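Long-range contact in racemase (Pseudovibrio sp. JE062, PDB 3MKC), which belongs to the mandelate racemase and muconate lactonizing enzyme family of the enolase superfamily, with a barrel-like C-terminal domain: residues 308-313 against 333-338. Numbering follows the deposited sequence.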
ATOM      1  N   ASN A 308      -0.601  -6.216  19.214  1.00  9.34           N
ATOM      2  CA  ASN A 308       0.091  -7.381  18.650  1.00 10.46           C
ATOM      3  C   ASN A 308      -0.368  -7.728  17.239  1.00 11.22           C
ATOM      4  O   ASN A 308      -0.524  -8.899  16.884  1.00 13.12           O
ATOM      5  CB  ASN A 308      -0.101  -8.593  19.562  1.00 11.70           C
ATOM      6  CG  ASN A 308       0.380  -8.330  20.970  1.00 12.03           C
ATOM      7  OD1 ASN A 308       1.585  -8.188  21.217  1.00 15.12           O
ATOM      8  ND2 ASN A 308      -0.559  -8.248  21.904  1.00  9.53           N
ATOM      9  N   VAL A 309      -0.559  -6.692  16.434  1.00 10.02           N
ATOM     10  CA  VAL A 309      -0.994  -6.846  15.055  1.00  8.27           C
ATOM     11  C   VAL A 309       0.051  -6.244  14.121  1.00  7.94           C
ATOM     12  O   VAL A 309       0.481  -5.111  14.312  1.00 10.55           O
ATOM     13  CB  VAL A 309      -2.344  -6.135  14.841  1.00  8.46           C
ATOM     14  CG1 VAL A 309      -2.712  -6.102  13.366  1.00  6.52           C
ATOM     15  CG2 VAL A 309      -3.426  -6.858  15.639  1.00  8.98           C
ATOM     16  N   GLN A 310       0.451  -7.012  13.114  1.00  9.21           N
ATOM     17  CA  GLN A 310       1.433  -6.539  12.144  1.00  7.35           C
ATOM     18  C   GLN A 310       0.753  -5.712  11.077  1.00  9.31           C
ATOM     19  O   GLN A 310      -0.440  -5.874  10.825  1.00 10.56           O
ATOM     20  CB  GLN A 310       2.114  -7.724  11.448  1.00  6.88           C
ATOM     21  CG  GLN A 310       2.806  -8.689  12.375  1.00  8.39           C
ATOM     22  CD  GLN A 310       3.693  -9.664  11.616  1.00  9.62           C
ATOM     23  OE1 GLN A 310       3.397 -10.029  10.476  1.00 12.88           O
ATOM     24  NE2 GLN A 310       4.774 -10.097  12.249  1.00  9.19           N
ATOM     25  N   VAL A 311       1.515  -4.825  10.446  1.00  9.87           N
ATOM     26  CA  VAL A 311       0.973  -4.026   9.364  1.00  9.46           C
ATOM     27  C   VAL A 311       1.908  -4.123   8.170  1.00 11.73           C
ATOM     28  O   VAL A 311       3.108  -3.895   8.289  1.00 12.90           O
ATOM     29  CB  VAL A 311       0.825  -2.546   9.738  1.00  8.29           C
ATOM     30  CG1 VAL A 311       0.247  -1.769   8.550  1.00  8.71           C
ATOM     31  CG2 VAL A 311      -0.087  -2.403  10.953  1.00  9.89           C
HETATM   32  N   MSE A 312       1.344  -4.503   7.032  1.00 11.84           N
HETATM   33  CA  MSE A 312       2.079  -4.601   5.774  1.00 10.53           C
HETATM   34  C   MSE A 312       1.110  -3.932   4.819  1.00 10.01           C
HETATM   35  O   MSE A 312       0.238  -4.584   4.248  1.00 12.32           O
HETATM   36  CB  MSE A 312       2.303  -6.058   5.371  1.00 11.13           C
HETATM   37  CG  MSE A 312       3.314  -6.794   6.243  1.00 11.37           C
HETATM   38 SE   MSE A 312       3.823  -8.493   5.521  1.00 20.03          SE
HETATM   39  CE  MSE A 312       4.860  -9.079   6.996  1.00 11.37           C
ATOM     40  N   PRO A 313       1.240  -2.610   4.652  1.00 11.95           N
ATOM     41  CA  PRO A 313       0.342  -1.869   3.767  1.00 12.21           C
ATOM     42  C   PRO A 313       0.263  -2.390   2.346  1.00 13.04           C
ATOM     43  O   PRO A 313       1.285  -2.691   1.725  1.00 13.47           O
ATOM     44  CB  PRO A 313       0.891  -0.445   3.829  1.00 12.43           C
ATOM     45  CG  PRO A 313       1.540  -0.379   5.178  1.00 12.55           C
ATOM     46  CD  PRO A 313       2.244  -1.708   5.243  1.00 12.67           C
ATOM     47  N   GLY A 333       7.007   0.848   9.947  1.00 14.54           N
ATOM     48  CA  GLY A 333       6.809  -0.594   9.902  1.00 12.21           C
ATOM     49  C   GLY A 333       7.090  -1.358  11.180  1.00 12.63           C
ATOM     50  O   GLY A 333       8.084  -1.107  11.865  1.00 14.67           O
ATOM     51  N   ASN A 334       6.209  -2.301  11.504  1.00 12.38           N
ATOM     52  CA  ASN A 334       6.368  -3.107  12.706  1.00 12.04           C
ATOM     53  C   ASN A 334       6.456  -4.591  12.371  1.00 12.41           C
ATOM     54  O   ASN A 334       6.401  -5.436  13.267  1.00 12.28           O
ATOM     55  CB  ASN A 334       5.207  -2.863  13.680  1.00  9.44           C
ATOM     56  CG  ASN A 334       3.900  -3.494  13.218  1.00  8.94           C
ATOM     57  OD1 ASN A 334       3.800  -4.013  12.112  1.00 11.70           O
ATOM     58  ND2 ASN A 334       2.886  -3.438  14.074  1.00 10.76           N
ATOM     59  N   ALA A 335       6.607  -4.900  11.084  1.00 12.52           N
ATOM     60  CA  ALA A 335       6.684  -6.286  10.632  1.00 11.45           C
ATOM     61  C   ALA A 335       7.975  -6.594   9.880  1.00 11.38           C
ATOM     62  O   ALA A 335       8.681  -5.687   9.449  1.00 12.04           O
ATOM     63  CB  ALA A 335       5.480  -6.606   9.752  1.00 12.05           C
ATOM     64  N   PRO A 336       8.296  -7.890   9.707  1.00 13.32           N
ATOM     65  CA  PRO A 336       9.518  -8.302   9.002  1.00 13.29           C
ATOM     66  C   PRO A 336       9.549  -7.914   7.529  1.00 14.44           C
ATOM     67  O   PRO A 336      10.621  -7.735   6.949  1.00 13.85           O
ATOM     68  CB  PRO A 336       9.526  -9.826   9.158  1.00 13.97           C
ATOM     69  CG  PRO A 336       8.670 -10.078  10.358  1.00 17.63           C
ATOM     70  CD  PRO A 336       7.569  -9.067  10.210  1.00 11.79           C
ATOM     71  N   TYR A 337       8.373  -7.813   6.919  1.00 13.18           N
ATOM     72  CA  TYR A 337       8.276  -7.473   5.506  1.00 13.97           C
ATOM     73  C   TYR A 337       7.179  -6.439   5.267  1.00 14.57           C
ATOM     74  O   TYR A 337       6.448  -6.068   6.188  1.00 14.06           O
ATOM     75  CB  TYR A 337       7.935  -8.720   4.685  1.00 15.01           C
ATOM     76  CG  TYR A 337       8.771  -9.941   5.009  1.00 16.18           C
ATOM     77  CD1 TYR A 337      10.129  -9.980   4.705  1.00 17.40           C
ATOM     78  CD2 TYR A 337       8.192 -11.065   5.604  1.00 16.35           C
ATOM     79  CE1 TYR A 337      10.893 -11.107   4.979  1.00 18.61           C
ATOM     80  CE2 TYR A 337       8.949 -12.202   5.883  1.00 18.17           C
ATOM     81  CZ  TYR A 337      10.298 -12.215   5.566  1.00 18.82           C
ATOM     82  OH  TYR A 337      11.057 -13.330   5.829  1.00 20.72           O
ATOM     83  N   PHE A 338       7.092  -5.985   4.018  1.00 15.00           N
ATOM     84  CA  PHE A 338       6.081  -5.031   3.572  1.00 15.00           C
ATOM     85  C   PHE A 338       5.892  -5.300   2.079  1.00 16.57           C
ATOM     86  O   PHE A 338       6.828  -5.756   1.412  1.00 16.36           O
ATOM     87  CB  PHE A 338       6.527  -3.588   3.841  1.00 15.25           C
ATOM     88  CG  PHE A 338       7.709  -3.140   3.030  1.00 16.38           C
ATOM     89  CD1 PHE A 338       7.552  -2.208   2.011  1.00 16.77           C
ATOM     90  CD2 PHE A 338       8.979  -3.636   3.295  1.00 16.20           C
ATOM     91  CE1 PHE A 338       8.642  -1.774   1.263  1.00 16.17           C
ATOM     92  CE2 PHE A 338      10.082  -3.207   2.551  1.00 17.54           C
ATOM     93  CZ  PHE A 338       9.910  -2.275   1.534  1.00 15.52           C
TER
HETATM   94  O   HOH W   1       5.775  -8.249  14.618  1.00 33.57           O
HETATM   95  O   HOH W   2       5.802  -3.400   8.749  1.00 11.27           O
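Asn334 pairs its side-chain amide with the backbone of Val309 and Val311, joining barrel strand 310-311 to the loop from helix 319-331 to strand 339-340, within a beta-alpha-beta crossover of the enolase C-terminal domain. A carboxamide suits the place because it offers an acceptor and a donor together: OD1 accepts from Val311 N at 2.9 Å, in the carbonyl plane on a lone pair, while ND2 donates hydrogen bonds to Val309 O, also at 2.9 Å, and to Thr305 OG1 of helix 293-306. One water connects Val311 O to Ala335 N, and a second links Gln310 NE2 to Asn334 O. Beside this polar grip, the small Ala335 CB sits 3.9 Å from Gln310 CB and 3.8 Å from CE of Met312, a selenomethionine. The extended chain of Met312 brings CE to the edge of the Tyr337 ring, 3.9 Å from Tyr337 CB. The Gln310 and Pro336 side chains cross at about a right angle, with Gln310 NE2 3.6 Å from Pro336 CD and OE1 hydrogen-bonded to Tyr235 OH. One amide thus serves the Val309 C=O, just before the strand, and the Val311 N-H within it, which would hold the loop against the strand while Ala335 and Met312 pack alongside.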